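Glucose-binding protein (Thermus thermophilus HB27, PDB 2B3F) is a periplasmic binding protein that holds glucose or galactose between its two lobes and probably delivers it to a sugar transport system. Local coordinates at residues A[67-72]-A[101-107]; A[82-88]-A[109-114]; A[133-137]-A[151-157]; A[159-165]-A[214-220]. All coordinates share one frame; numbering follows the deposited sequence.

Contact 1 (A[67-72]-A[101-107]); sequences AGMELI and LIDLISY
Leu104 O is approached by Gly68 CA at 3.3 Å in a CA-H...O contact across the two segments. Within segment 101-107, Ile102 O is gripped by two donors, Ser106 OG at 2.6 Å and Ile105 N, which reach it from opposite faces of the carbonyl plane and tie Ser106 back to helix 99-105. Tyr107 points its side chain at segment 67-72. Ile72 CG2 stands over the centre of the Tyr107 ring, 3.5 Å from the centroid and 11° off the normal, a CH-pi contact. Tyr107 CG lies anti to its own N (chi1 -177°), a setting that turns the ring face under this methyl, while Ile72 CD1 rests on Tyr107 CB at 3.6 Å. Replacing Tyr107 by an alanine removes the ring and would probably open a gap under Ile72 CG2. Earlier in segment 67-72, Ala67 CB meets Ile105 CG2 at 3.7 Å. Ala67 directly follows the pocket residue His66, its side chain about 10 Å from the bound galactose. The start of helix 69-76, N-capped by Gly68, is thus packed against helix 99-105, with Ala67 bonded through its backbone to Ser277 of strand 272-280 and Leu71 touching Ser113 of strand 110-115.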
loop_
_atom_site.group_PDB
_atom_site.type_symbol
_atom_site.label_atom_id
_atom_site.label_comp_id
_atom_site.label_asym_id
_atom_site.label_seq_id
_atom_site.Cartn_x
_atom_site.Cartn_y
_atom_site.Cartn_z
ATOM N N ALA A 67 3.821 -8.358 -1.653
ATOM C CA ALA A 67 3.445 -9.483 -2.519
ATOM C C ALA A 67 3.255 -8.985 -3.949
ATOM O O ALA A 67 2.669 -7.916 -4.177
ATOM C CB ALA A 67 2.174 -10.130 -2.019
ATOM N N GLY A 68 3.736 -9.773 -4.901
ATOM C CA GLY A 68 3.582 -9.474 -6.321
ATOM C C GLY A 68 4.925 -9.199 -6.970
ATOM O O GLY A 68 5.945 -9.754 -6.569
ATOM N N MET A 69 4.921 -8.311 -7.972
ATOM C CA MET A 69 6.110 -8.076 -8.776
ATOM C C MET A 69 7.248 -7.454 -8.014
ATOM O O MET A 69 8.385 -7.663 -8.373
ATOM C CB MET A 69 5.773 -7.251 -10.007
ATOM C CG MET A 69 4.920 -8.000 -10.989
ATOM S SD MET A 69 5.739 -9.517 -11.558
ATOM C CE MET A 69 4.414 -10.290 -12.477
ATOM N N GLU A 70 6.966 -6.712 -6.940
ATOM C CA GLU A 70 8.055 -6.175 -6.111
ATOM C C GLU A 70 8.900 -7.319 -5.556
ATOM O O GLU A 70 10.126 -7.308 -5.652
ATOM C CB GLU A 70 7.495 -5.306 -4.971
ATOM C CG GLU A 70 8.530 -4.812 -3.961
ATOM C CD GLU A 70 7.911 -4.016 -2.831
ATOM O OE1 GLU A 70 7.152 -3.079 -3.220
ATOM O OE2 GLU A 70 8.156 -4.326 -1.590
ATOM N N LEU A 71 8.227 -8.281 -4.932
ATOM C CA LEU A 71 8.899 -9.467 -4.386
ATOM C C LEU A 71 9.636 -10.234 -5.482
ATOM O O LEU A 71 10.822 -10.546 -5.367
ATOM C CB LEU A 71 7.852 -10.385 -3.763
ATOM C CG LEU A 71 8.243 -11.803 -3.330
ATOM C CD1 LEU A 71 9.236 -11.781 -2.185
ATOM C CD2 LEU A 71 6.975 -12.535 -2.947
ATOM N N ILE A 72 8.902 -10.566 -6.536
ATOM C CA ILE A 72 9.427 -11.488 -7.540
ATOM C C ILE A 72 10.600 -10.888 -8.312
ATOM O O ILE A 72 11.644 -11.517 -8.463
ATOM C CB ILE A 72 8.315 -11.955 -8.508
ATOM C CG1 ILE A 72 7.211 -12.724 -7.761
ATOM C CG2 ILE A 72 8.893 -12.828 -9.622
ATOM C CD1 ILE A 72 7.666 -13.798 -6.814
ATOM N N LEU A 101 -4.056 -14.387 -3.908
ATOM C CA LEU A 101 -2.910 -13.996 -3.079
ATOM C C LEU A 101 -1.763 -15.003 -3.190
ATOM O O LEU A 101 -0.606 -14.616 -3.334
ATOM C CB LEU A 101 -3.343 -13.809 -1.627
ATOM C CG LEU A 101 -2.311 -13.237 -0.669
ATOM C CD1 LEU A 101 -1.788 -11.867 -1.126
ATOM C CD2 LEU A 101 -2.928 -13.127 0.724
ATOM N N ILE A 102 -2.077 -16.300 -3.148
ATOM C CA ILE A 102 -1.054 -17.318 -3.361
ATOM C C ILE A 102 -0.363 -17.088 -4.712
ATOM O O ILE A 102 0.858 -17.219 -4.840
ATOM C CB ILE A 102 -1.634 -18.770 -3.299
ATOM C CG1 ILE A 102 -2.225 -19.075 -1.915
ATOM C CG2 ILE A 102 -0.544 -19.800 -3.634
ATOM C CD1 ILE A 102 -1.218 -19.146 -0.816
ATOM N N ASP A 103 -1.154 -16.730 -5.719
ATOM C CA ASP A 103 -0.585 -16.484 -7.037
ATOM C C ASP A 103 0.448 -15.357 -7.022
ATOM O O ASP A 103 1.480 -15.482 -7.654
ATOM C CB ASP A 103 -1.679 -16.174 -8.052
ATOM C CG ASP A 103 -2.558 -17.383 -8.380
ATOM O OD1 ASP A 103 -2.161 -18.554 -8.129
ATOM O OD2 ASP A 103 -3.661 -17.151 -8.923
ATOM N N LEU A 104 0.199 -14.283 -6.267
ATOM C CA LEU A 104 1.123 -13.128 -6.224
ATOM C C LEU A 104 2.458 -13.429 -5.590
ATOM O O LEU A 104 3.442 -12.736 -5.848
ATOM C CB LEU A 104 0.520 -11.977 -5.422
ATOM C CG LEU A 104 -0.596 -11.158 -6.018
ATOM C CD1 LEU A 104 -1.035 -10.141 -5.003
ATOM C CD2 LEU A 104 -0.149 -10.465 -7.306
ATOM N N ILE A 105 2.493 -14.431 -4.720
ATOM C CA ILE A 105 3.726 -14.789 -3.998
ATOM C C ILE A 105 4.430 -16.025 -4.590
ATOM O O ILE A 105 5.473 -16.449 -4.077
ATOM C CB ILE A 105 3.458 -14.989 -2.471
ATOM C CG1 ILE A 105 2.394 -16.080 -2.232
ATOM C CG2 ILE A 105 2.976 -13.697 -1.862
ATOM C CD1 ILE A 105 2.148 -16.420 -0.787
ATOM N N SER A 106 3.873 -16.548 -5.680
ATOM C CA SER A 106 4.326 -17.789 -6.315
ATOM C C SER A 106 5.032 -17.480 -7.629
ATOM O O SER A 106 4.607 -16.595 -8.365
ATOM C CB SER A 106 3.121 -18.697 -6.584
ATOM O OG SER A 106 2.550 -19.167 -5.375
ATOM N N TYR A 107 6.104 -18.209 -7.923
ATOM C CA TYR A 107 6.875 -17.981 -9.146
ATOM C C TYR A 107 7.791 -19.162 -9.431
ATOM O O TYR A 107 8.535 -19.614 -8.546
ATOM C CB TYR A 107 7.720 -16.713 -8.989
ATOM C CG TYR A 107 8.532 -16.308 -10.210
ATOM C CD1 TYR A 107 7.899 -15.848 -11.364
ATOM C CD2 TYR A 107 9.929 -16.334 -10.186
ATOM C CE1 TYR A 107 8.626 -15.458 -12.480
ATOM C CE2 TYR A 107 10.673 -15.937 -11.305
ATOM C CZ TYR A 107 10.001 -15.504 -12.450
ATOM O OH TYR A 107 10.704 -15.109 -13.578
#

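Contact 2 (A[82-88]-A[109-114]); sequences EDLSALF and GGIWSV
Ile111, Phe88 and Trp112 are the residues with most surface buried here, and the first two meet as methyl on ring. Ile111 CG2 lies over one face of Phe88, 3.6 Å from the centroid and displaced toward the rim. With CG1 of Ile111 anti to the carbonyl carbon (chi1 -59°), CG2 is turned to the ring and CG1 to the side of Ser85 OG. The edge of the same ring, at CZ, comes to 3.3 Å from Ser113 O, and Val114 CG2 approaches CE1 obliquely. Ile111 is also held by its backbone: its O takes Leu84 N at 2.8 Å, nearly in line with the carbonyl, and its N gives to Asp83 OD1 at 3.1 Å. That oxygen is met by three donors, for Ser85 OG binds it at 2.7 Å on the syn side and Ser85 N closes an Asx turn that leads into helix 85-91. Trp112 brings CZ3 and CE3 up to the backbone of Glu82 and Asp83, obliquely, CZ3 being 3.5 Å from Asp83 N, while its NE1 bonds to Tyr107 O. Waters join Asp83 OD2, and separately Ser85 OG, to Gly109 O. A carboxylate and waters thus serve the side of Asp83 and Gly109, whereas the side of Phe88, Ile111 and Val114 is apolar; there Ser113 N and O are buried with no partner in the model, and the C-H edge of Phe88 probably offers the carbonyl only weak compensation.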
loop_
_atom_site.group_PDB
_atom_site.type_symbol
_atom_site.label_atom_id
_atom_site.label_comp_id
_atom_site.label_asym_id
_atom_site.label_seq_id
_atom_site.Cartn_x
_atom_site.Cartn_y
_atom_site.Cartn_z
ATOM N N GLU A 82 14.793 -18.101 0.051
ATOM C CA GLU A 82 14.450 -19.522 0.160
ATOM C C GLU A 82 13.006 -19.786 -0.269
ATOM O O GLU A 82 12.091 -19.005 -0.004
ATOM C CB GLU A 82 14.632 -20.027 1.594
ATOM C CG GLU A 82 16.055 -20.107 2.048
ATOM C CD GLU A 82 16.239 -21.028 3.244
ATOM O OE1 GLU A 82 15.450 -22.000 3.365
ATOM O OE2 GLU A 82 17.168 -20.763 4.044
ATOM N N ASP A 83 12.813 -20.926 -0.922
ATOM C CA ASP A 83 11.500 -21.423 -1.291
ATOM C C ASP A 83 10.793 -21.901 -0.035
ATOM O O ASP A 83 11.353 -22.696 0.731
ATOM C CB ASP A 83 11.689 -22.580 -2.288
ATOM C CG ASP A 83 10.397 -23.138 -2.829
ATOM O OD1 ASP A 83 9.294 -22.707 -2.463
ATOM O OD2 ASP A 83 10.501 -24.069 -3.670
ATOM N N LEU A 84 9.577 -21.404 0.183
ATOM C CA LEU A 84 8.794 -21.675 1.379
ATOM C C LEU A 84 7.692 -22.726 1.168
ATOM O O LEU A 84 6.852 -22.907 2.038
ATOM C CB LEU A 84 8.142 -20.379 1.886
ATOM C CG LEU A 84 9.094 -19.201 2.130
ATOM C CD1 LEU A 84 8.300 -17.982 2.610
ATOM C CD2 LEU A 84 10.147 -19.569 3.158
ATOM N N SER A 85 7.702 -23.404 0.021
ATOM C CA SER A 85 6.663 -24.394 -0.308
ATOM C C SER A 85 6.434 -25.424 0.812
ATOM O O SER A 85 5.287 -25.689 1.191
ATOM C CB SER A 85 7.003 -25.095 -1.630
ATOM O OG SER A 85 7.047 -24.157 -2.710
ATOM N N ALA A 86 7.519 -25.962 1.372
ATOM C CA ALA A 86 7.404 -27.001 2.428
ATOM C C ALA A 86 6.762 -26.443 3.682
ATOM O O ALA A 86 5.937 -27.092 4.325
ATOM C CB ALA A 86 8.776 -27.567 2.749
ATOM N N LEU A 87 7.139 -25.208 4.036
ATOM C CA LEU A 87 6.533 -24.525 5.166
ATOM C C LEU A 87 5.048 -24.291 4.920
ATOM O O LEU A 87 4.237 -24.462 5.825
ATOM C CB LEU A 87 7.257 -23.194 5.440
ATOM C CG LEU A 87 6.771 -22.396 6.633
ATOM C CD1 LEU A 87 6.986 -23.175 7.913
ATOM C CD2 LEU A 87 7.534 -21.064 6.667
ATOM N N PHE A 88 4.690 -23.897 3.704
ATOM C CA PHE A 88 3.288 -23.707 3.344
ATOM C C PHE A 88 2.510 -25.010 3.528
ATOM O O PHE A 88 1.402 -25.007 4.058
ATOM C CB PHE A 88 3.137 -23.169 1.913
ATOM C CG PHE A 88 3.118 -21.655 1.850
ATOM C CD1 PHE A 88 4.288 -20.924 2.052
ATOM C CD2 PHE A 88 1.936 -20.976 1.625
ATOM C CE1 PHE A 88 4.262 -19.522 2.021
ATOM C CE2 PHE A 88 1.904 -19.566 1.599
ATOM C CZ PHE A 88 3.075 -18.860 1.802
ATOM N N GLY A 109 7.473 -22.314 -9.703
ATOM C CA GLY A 109 7.339 -23.501 -8.863
ATOM C C GLY A 109 7.590 -23.314 -7.375
ATOM O O GLY A 109 7.467 -24.269 -6.593
ATOM N N GLY A 110 7.952 -22.094 -6.961
ATOM C CA GLY A 110 8.233 -21.792 -5.564
ATOM C C GLY A 110 7.212 -20.821 -5.008
ATOM O O GLY A 110 6.426 -20.246 -5.747
ATOM N N ILE A 111 7.210 -20.692 -3.687
ATOM C CA ILE A 111 6.367 -19.728 -2.959
ATOM C C ILE A 111 7.333 -18.972 -2.055
ATOM O O ILE A 111 8.123 -19.590 -1.342
ATOM C CB ILE A 111 5.274 -20.426 -2.131
ATOM C CG1 ILE A 111 4.375 -21.258 -3.045
ATOM C CG2 ILE A 111 4.434 -19.402 -1.426
ATOM C CD1 ILE A 111 3.334 -22.078 -2.327
ATOM N N TRP A 112 7.300 -17.631 -2.110
ATOM C CA TRP A 112 8.477 -16.851 -1.714
ATOM C C TRP A 112 8.311 -15.921 -0.519
ATOM O O TRP A 112 9.299 -15.366 -0.030
ATOM C CB TRP A 112 9.021 -16.090 -2.937
ATOM C CG TRP A 112 9.322 -17.018 -4.079
ATOM C CD1 TRP A 112 8.542 -17.253 -5.166
ATOM C CD2 TRP A 112 10.472 -17.863 -4.212
ATOM N NE1 TRP A 112 9.146 -18.187 -5.998
ATOM C CE2 TRP A 112 10.334 -18.573 -5.432
ATOM C CE3 TRP A 112 11.607 -18.087 -3.419
ATOM C CZ2 TRP A 112 11.281 -19.503 -5.868
ATOM C CZ3 TRP A 112 12.559 -18.996 -3.861
ATOM C CH2 TRP A 112 12.388 -19.690 -5.081
ATOM N N SER A 113 7.087 -15.757 -0.034
ATOM C CA SER A 113 6.854 -14.980 1.191
ATOM C C SER A 113 5.524 -15.361 1.828
ATOM O O SER A 113 4.716 -16.088 1.229
ATOM C CB SER A 113 6.887 -13.468 0.912
ATOM O OG SER A 113 5.761 -13.101 0.154
ATOM N N VAL A 114 5.308 -14.862 3.042
ATOM C CA VAL A 114 4.109 -15.136 3.814
ATOM C C VAL A 114 3.363 -13.827 4.041
ATOM O O VAL A 114 3.884 -12.936 4.726
ATOM C CB VAL A 114 4.458 -15.744 5.188
ATOM C CG1 VAL A 114 3.184 -16.118 5.961
ATOM C CG2 VAL A 114 5.421 -16.920 5.004
HETATM O O HOH W 1 11.490 -16.517 1.140
HETATM O O HOH W 2 8.873 -25.838 -4.762
HETATM O O HOH W 3 5.157 -24.912 -4.454
#

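Contact 3 (A[133-137]-A[151-157]); sequences GWGVN and TLKQKGL. Unlike the reference sequence in segment 133-137: Gly133 (reference Glu).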
loop_
_atom_site.group_PDB
_atom_site.type_symbol
_atom_site.label_atom_id
_atom_site.label_comp_id
_atom_site.label_asym_id
_atom_site.label_seq_id
_atom_site.Cartn_x
_atom_site.Cartn_y
_atom_site.Cartn_z
ATOM N N GLY A 133 -20.465 20.999 8.125
ATOM C CA GLY A 133 -20.107 22.397 8.372
ATOM C C GLY A 133 -19.895 23.212 7.103
ATOM O O GLY A 133 -20.204 24.423 7.077
ATOM N N TRP A 134 -19.371 22.553 6.063
ATOM C CA TRP A 134 -19.188 23.156 4.722
ATOM C C TRP A 134 -20.342 22.921 3.753
ATOM O O TRP A 134 -20.317 23.417 2.633
ATOM C CB TRP A 134 -17.937 22.602 4.046
ATOM C CG TRP A 134 -16.681 22.997 4.689
ATOM C CD1 TRP A 134 -16.341 24.232 5.143
ATOM C CD2 TRP A 134 -15.561 22.152 4.928
ATOM N NE1 TRP A 134 -15.073 24.209 5.669
ATOM C CE2 TRP A 134 -14.568 22.940 5.544
ATOM C CE3 TRP A 134 -15.300 20.797 4.683
ATOM C CZ2 TRP A 134 -13.331 22.418 5.929
ATOM C CZ3 TRP A 134 -14.082 20.281 5.068
ATOM C CH2 TRP A 134 -13.110 21.088 5.682
ATOM N N GLY A 135 -21.325 22.136 4.152
ATOM C CA GLY A 135 -22.485 21.919 3.301
ATOM C C GLY A 135 -22.177 21.227 1.992
ATOM O O GLY A 135 -22.655 21.648 0.941
ATOM N N VAL A 136 -21.376 20.160 2.051
ATOM C CA VAL A 136 -21.070 19.340 0.865
ATOM C C VAL A 136 -21.183 17.841 1.175
ATOM O O VAL A 136 -21.128 17.444 2.340
ATOM C CB VAL A 136 -19.627 19.607 0.324
ATOM C CG1 VAL A 136 -19.437 21.085 -0.029
ATOM C CG2 VAL A 136 -18.572 19.175 1.348
ATOM N N ASN A 137 -21.308 17.033 0.122
ATOM C CA ASN A 137 -21.286 15.566 0.208
ATOM C C ASN A 137 -19.926 14.973 -0.203
ATOM O O ASN A 137 -19.137 15.651 -0.855
ATOM C CB ASN A 137 -22.343 14.987 -0.730
ATOM C CG ASN A 137 -23.775 15.288 -0.278
ATOM O OD1 ASN A 137 -24.067 15.386 0.920
ATOM N ND2 ASN A 137 -24.673 15.428 -1.248
ATOM N N THR A 151 -16.547 24.515 -5.198
ATOM C CA THR A 151 -17.466 24.995 -4.157
ATOM C C THR A 151 -16.735 25.289 -2.846
ATOM O O THR A 151 -16.971 26.323 -2.215
ATOM C CB THR A 151 -18.588 23.967 -3.894
ATOM O OG1 THR A 151 -19.331 23.759 -5.093
ATOM C CG2 THR A 151 -19.540 24.440 -2.798
ATOM N N LEU A 152 -15.839 24.383 -2.432
ATOM C CA LEU A 152 -15.141 24.536 -1.156
ATOM C C LEU A 152 -14.140 25.684 -1.195
ATOM O O LEU A 152 -13.967 26.389 -0.198
ATOM C CB LEU A 152 -14.439 23.225 -0.745
ATOM C CG LEU A 152 -15.365 22.100 -0.291
ATOM C CD1 LEU A 152 -14.637 20.746 -0.322
ATOM C CD2 LEU A 152 -15.914 22.387 1.107
ATOM N N LYS A 153 -13.479 25.866 -2.335
ATOM C CA LYS A 153 -12.589 27.012 -2.510
ATOM C C LYS A 153 -13.365 28.331 -2.391
ATOM O O LYS A 153 -12.914 29.258 -1.716
ATOM C CB LYS A 153 -11.854 26.944 -3.844
ATOM C CG LYS A 153 -10.661 25.997 -3.831
ATOM C CD LYS A 153 -10.090 25.864 -5.214
ATOM C CE LYS A 153 -9.014 24.802 -5.290
ATOM N NZ LYS A 153 -8.490 24.722 -6.676
ATOM N N GLN A 154 -14.534 28.374 -3.021
ATOM C CA GLN A 154 -15.451 29.526 -2.906
ATOM C C GLN A 154 -15.854 29.792 -1.450
ATOM O O GLN A 154 -15.910 30.949 -1.011
ATOM C CB GLN A 154 -16.682 29.316 -3.802
ATOM C CG GLN A 154 -16.327 29.422 -5.298
ATOM C CD GLN A 154 -17.349 28.789 -6.237
ATOM O OE1 GLN A 154 -18.400 28.285 -5.812
ATOM N NE2 GLN A 154 -17.042 28.818 -7.533
ATOM N N LYS A 155 -16.086 28.721 -0.696
ATOM C CA LYS A 155 -16.409 28.819 0.732
ATOM C C LYS A 155 -15.201 29.126 1.629
ATOM O O LYS A 155 -15.362 29.263 2.839
ATOM C CB LYS A 155 -17.124 27.545 1.204
ATOM C CG LYS A 155 -18.445 27.328 0.493
ATOM C CD LYS A 155 -19.187 26.124 0.992
ATOM C CE LYS A 155 -20.573 26.079 0.383
ATOM N NZ LYS A 155 -21.491 25.191 1.128
ATOM N N GLY A 156 -14.005 29.243 1.048
ATOM C CA GLY A 156 -12.817 29.658 1.793
ATOM C C GLY A 156 -11.808 28.567 2.134
ATOM O O GLY A 156 -10.804 28.852 2.802
ATOM N N LEU A 157 -12.075 27.333 1.694
ATOM C CA LEU A 157 -11.135 26.217 1.871
ATOM C C LEU A 157 -10.190 26.197 0.667
ATOM O O LEU A 157 -10.528 25.672 -0.383
ATOM C CB LEU A 157 -11.888 24.885 2.017
ATOM C CG LEU A 157 -11.096 23.660 2.536
ATOM C CD1 LEU A 157 -10.536 23.882 3.916
ATOM C CD2 LEU A 157 -11.960 22.421 2.529
#
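The backbones of Trp134 and Leu152 stay apart, 7.3 Å from CA to CA at their closest pairing, so side chains must bridge the interval between the two helix ends. Trp134 does most of this work. Leu157 CD2 lies over one face of its six-membered ring, 3.7 Å from the centroid and offset toward the rim, in a CH-pi contact; the two side chains cross at about a right angle. Leu152 CD2 comes in obliquely near the root of the indole, 3.6 Å from Trp134 CB, and the same methyl also meets Val136 CG1 at 3.9 Å. An alanine in place of Trp134 takes the indole away, and Leu157 and Leu152 would probably lose the surface that fills the space between the segments. Both segments leave their helices by Schellman motifs, with Gly135 following helix 128-133 and Gly156 following helix 142-154, each at positive phi. Trp134 O, just before Gly135, accepts a hydrogen bond of 2.6 Å from Lys155 NZ, which the lysine side chain, extended beyond CG, carries across to it, tilted 34° from the carbonyl plane. Trp134 and Leu152 both touch Ala237, and Leu152 also touches Pro160, just ahead of strand 161-162.

Contact 4 (A[159-165]-A[214-220]); sequences APLALGE and CANKDAA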
loop_
_atom_site.group_PDB
_atom_site.type_symbol
_atom_site.label_atom_id
_atom_site.label_comp_id
_atom_site.label_asym_id
_atom_site.label_seq_id
_atom_site.Cartn_x
_atom_site.Cartn_y
_atom_site.Cartn_z
ATOM N N ALA A 159 -7.370 24.653 -0.113
ATOM C CA ALA A 159 -6.776 23.407 -0.598
ATOM C C ALA A 159 -7.637 22.280 -0.058
ATOM O O ALA A 159 -7.311 21.698 0.986
ATOM C CB ALA A 159 -5.353 23.277 -0.122
ATOM N N PRO A 160 -8.770 22.018 -0.727
ATOM C CA PRO A 160 -9.679 20.965 -0.262
ATOM C C PRO A 160 -9.095 19.544 -0.280
ATOM O O PRO A 160 -9.603 18.679 0.440
ATOM C CB PRO A 160 -10.857 21.045 -1.247
ATOM C CG PRO A 160 -10.745 22.379 -1.894
ATOM C CD PRO A 160 -9.299 22.704 -1.922
ATOM N N LEU A 161 -8.071 19.315 -1.096
ATOM C CA LEU A 161 -7.392 18.005 -1.132
ATOM C C LEU A 161 -6.083 18.060 -0.361
ATOM O O LEU A 161 -5.233 18.913 -0.628
ATOM C CB LEU A 161 -7.145 17.562 -2.574
ATOM C CG LEU A 161 -6.411 16.215 -2.726
ATOM C CD1 LEU A 161 -7.248 15.099 -2.140
ATOM C CD2 LEU A 161 -6.090 15.946 -4.177
ATOM N N ALA A 162 -5.935 17.157 0.610
ATOM C CA ALA A 162 -4.690 16.972 1.338
ATOM C C ALA A 162 -3.792 16.056 0.519
ATOM O O ALA A 162 -4.270 15.069 -0.058
ATOM C CB ALA A 162 -4.947 16.366 2.719
ATOM N N LEU A 163 -2.516 16.400 0.454
ATOM C CA LEU A 163 -1.526 15.641 -0.297
ATOM C C LEU A 163 -0.143 15.827 0.336
ATOM O O LEU A 163 0.121 16.869 0.952
ATOM C CB LEU A 163 -1.552 16.101 -1.748
ATOM C CG LEU A 163 -0.757 15.349 -2.802
ATOM C CD1 LEU A 163 -1.201 13.909 -2.884
ATOM C CD2 LEU A 163 -0.947 16.060 -4.117
ATOM N N GLY A 164 0.718 14.812 0.224
ATOM C CA GLY A 164 2.071 14.854 0.764
ATOM C C GLY A 164 3.158 14.644 -0.287
ATOM O O GLY A 164 2.996 14.959 -1.483
ATOM N N GLU A 165 4.247 14.046 0.176
ATOM C CA GLU A 165 5.449 13.823 -0.598
ATOM C C GLU A 165 5.232 12.963 -1.859
ATOM O O GLU A 165 4.168 12.363 -2.072
ATOM C CB GLU A 165 6.536 13.202 0.289
ATOM C CG GLU A 165 6.206 11.783 0.810
ATOM C CD GLU A 165 7.338 11.175 1.595
ATOM O OE1 GLU A 165 8.473 11.126 1.055
ATOM O OE2 GLU A 165 7.103 10.728 2.739
ATOM N N CYS A 214 -6.353 21.007 -6.731
ATOM C CA CYS A 214 -7.123 21.126 -5.483
ATOM C C CYS A 214 -6.303 20.905 -4.210
ATOM O O CYS A 214 -6.841 20.997 -3.093
ATOM C CB CYS A 214 -8.273 20.128 -5.495
ATOM S SG CYS A 214 -9.342 20.264 -6.950
ATOM N N ALA A 215 -5.017 20.604 -4.386
ATOM C CA ALA A 215 -4.145 20.151 -3.313
ATOM C C ALA A 215 -3.376 21.287 -2.654
ATOM O O ALA A 215 -3.185 22.361 -3.249
ATOM C CB ALA A 215 -3.159 19.093 -3.843
ATOM N N ASN A 216 -2.912 21.041 -1.436
ATOM C CA ASN A 216 -2.050 21.998 -0.745
ATOM C C ASN A 216 -0.706 22.142 -1.487
ATOM O O ASN A 216 -0.102 21.160 -1.927
ATOM C CB ASN A 216 -1.822 21.599 0.728
ATOM C CG ASN A 216 -1.474 20.127 0.886
ATOM O OD1 ASN A 216 -2.315 19.273 0.578
ATOM N ND2 ASN A 216 -0.252 19.825 1.371
ATOM N N LYS A 217 -0.226 23.377 -1.605
ATOM C CA LYS A 217 0.953 23.655 -2.404
ATOM C C LYS A 217 2.247 23.242 -1.707
ATOM O O LYS A 217 3.299 23.147 -2.355
ATOM C CB LYS A 217 0.995 25.156 -2.761
ATOM C CG LYS A 217 -0.236 25.645 -3.531
ATOM C CD LYS A 217 -0.010 25.634 -5.029
ATOM C CE LYS A 217 -1.305 25.821 -5.834
ATOM N NZ LYS A 217 -2.231 26.837 -5.245
ATOM N N ASP A 218 2.171 22.991 -0.400
ATOM C CA ASP A 218 3.334 22.552 0.384
ATOM C C ASP A 218 3.497 21.007 0.461
ATOM O O ASP A 218 4.308 20.499 1.248
ATOM C CB ASP A 218 3.308 23.152 1.801
ATOM C CG ASP A 218 2.110 22.697 2.653
ATOM O OD1 ASP A 218 1.116 22.140 2.137
ATOM O OD2 ASP A 218 2.160 22.932 3.880
ATOM N N ALA A 219 2.737 20.302 -0.375
ATOM C CA ALA A 219 2.662 18.838 -0.337
ATOM C C ALA A 219 4.026 18.144 -0.328
ATOM O O ALA A 219 4.213 17.158 0.398
ATOM C CB ALA A 219 1.833 18.344 -1.480
ATOM N N ALA A 220 4.975 18.630 -1.126
ATOM C CA ALA A 220 6.234 17.908 -1.355
ATOM C C ALA A 220 7.012 17.552 -0.087
ATOM O O ALA A 220 7.717 16.557 -0.072
ATOM C CB ALA A 220 7.151 18.686 -2.293
#
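Backbone hydrogen bonds join Leu161 to both neighbours of Ala215: Leu161 N gives to Cys214 O at 2.9 Å, and Asn216 N gives to Leu161 O at 3.3 Å with an N-H...O angle of 135°. This is the pattern of a single parallel bridge, reinforced by a CA-H...O contact from Ala215 CA to Leu161 O at 3.2 Å. Around Leu163, where the backbones stand further apart for a residue or two, side-chain bonds take over. Asn216 sets its CG between its own N and carbonyl carbon (chi1 46°), and the amide so placed accepts from Leu163 N through OD1 (2.9 Å, on a lone pair) and donates from ND2 to Leu163 O at 3.0 Å. It thus pairs with both the N-H and the C=O of Leu163, much as a strand neighbour would, beside strand 161-162, an outermost strand of its sheet. ND2 also binds Asp218 OD1 at 2.8 Å, a third bond, in the amide plane, that helps fix the rotation of the amide beside the type I turn from Asn216 to Ala219. Apolar contacts are small: Leu163 CD2 meets Ala215 CB at 3.8 Å, and Leu161 CB faces Cys214 CB. Helix 166-190 covers Leu161 and Leu163 through Leu172.

Overall arrangement
Contacts 1 and 2 lie on the opposite side of the chain's centre from contacts 3 and 4, as befits a binding protein with two lobes about its sugar. The first two interlock along the chain and share a sheet, strands 106-107 and 110-115 being neighbours, with Ile105 O probably bonded to Trp112 N. Contacts 3 and 4 follow one another and touch where Lys153 packs against Pro160 and Cys214. Contacts 1 and 4 are the buried ones: one rests mainly on methyls and a ring, the other on backbone and amide bonds. Contacts 2 and 3 are partly exposed, and there carboxylate, water or lysine joins the aromatic packing.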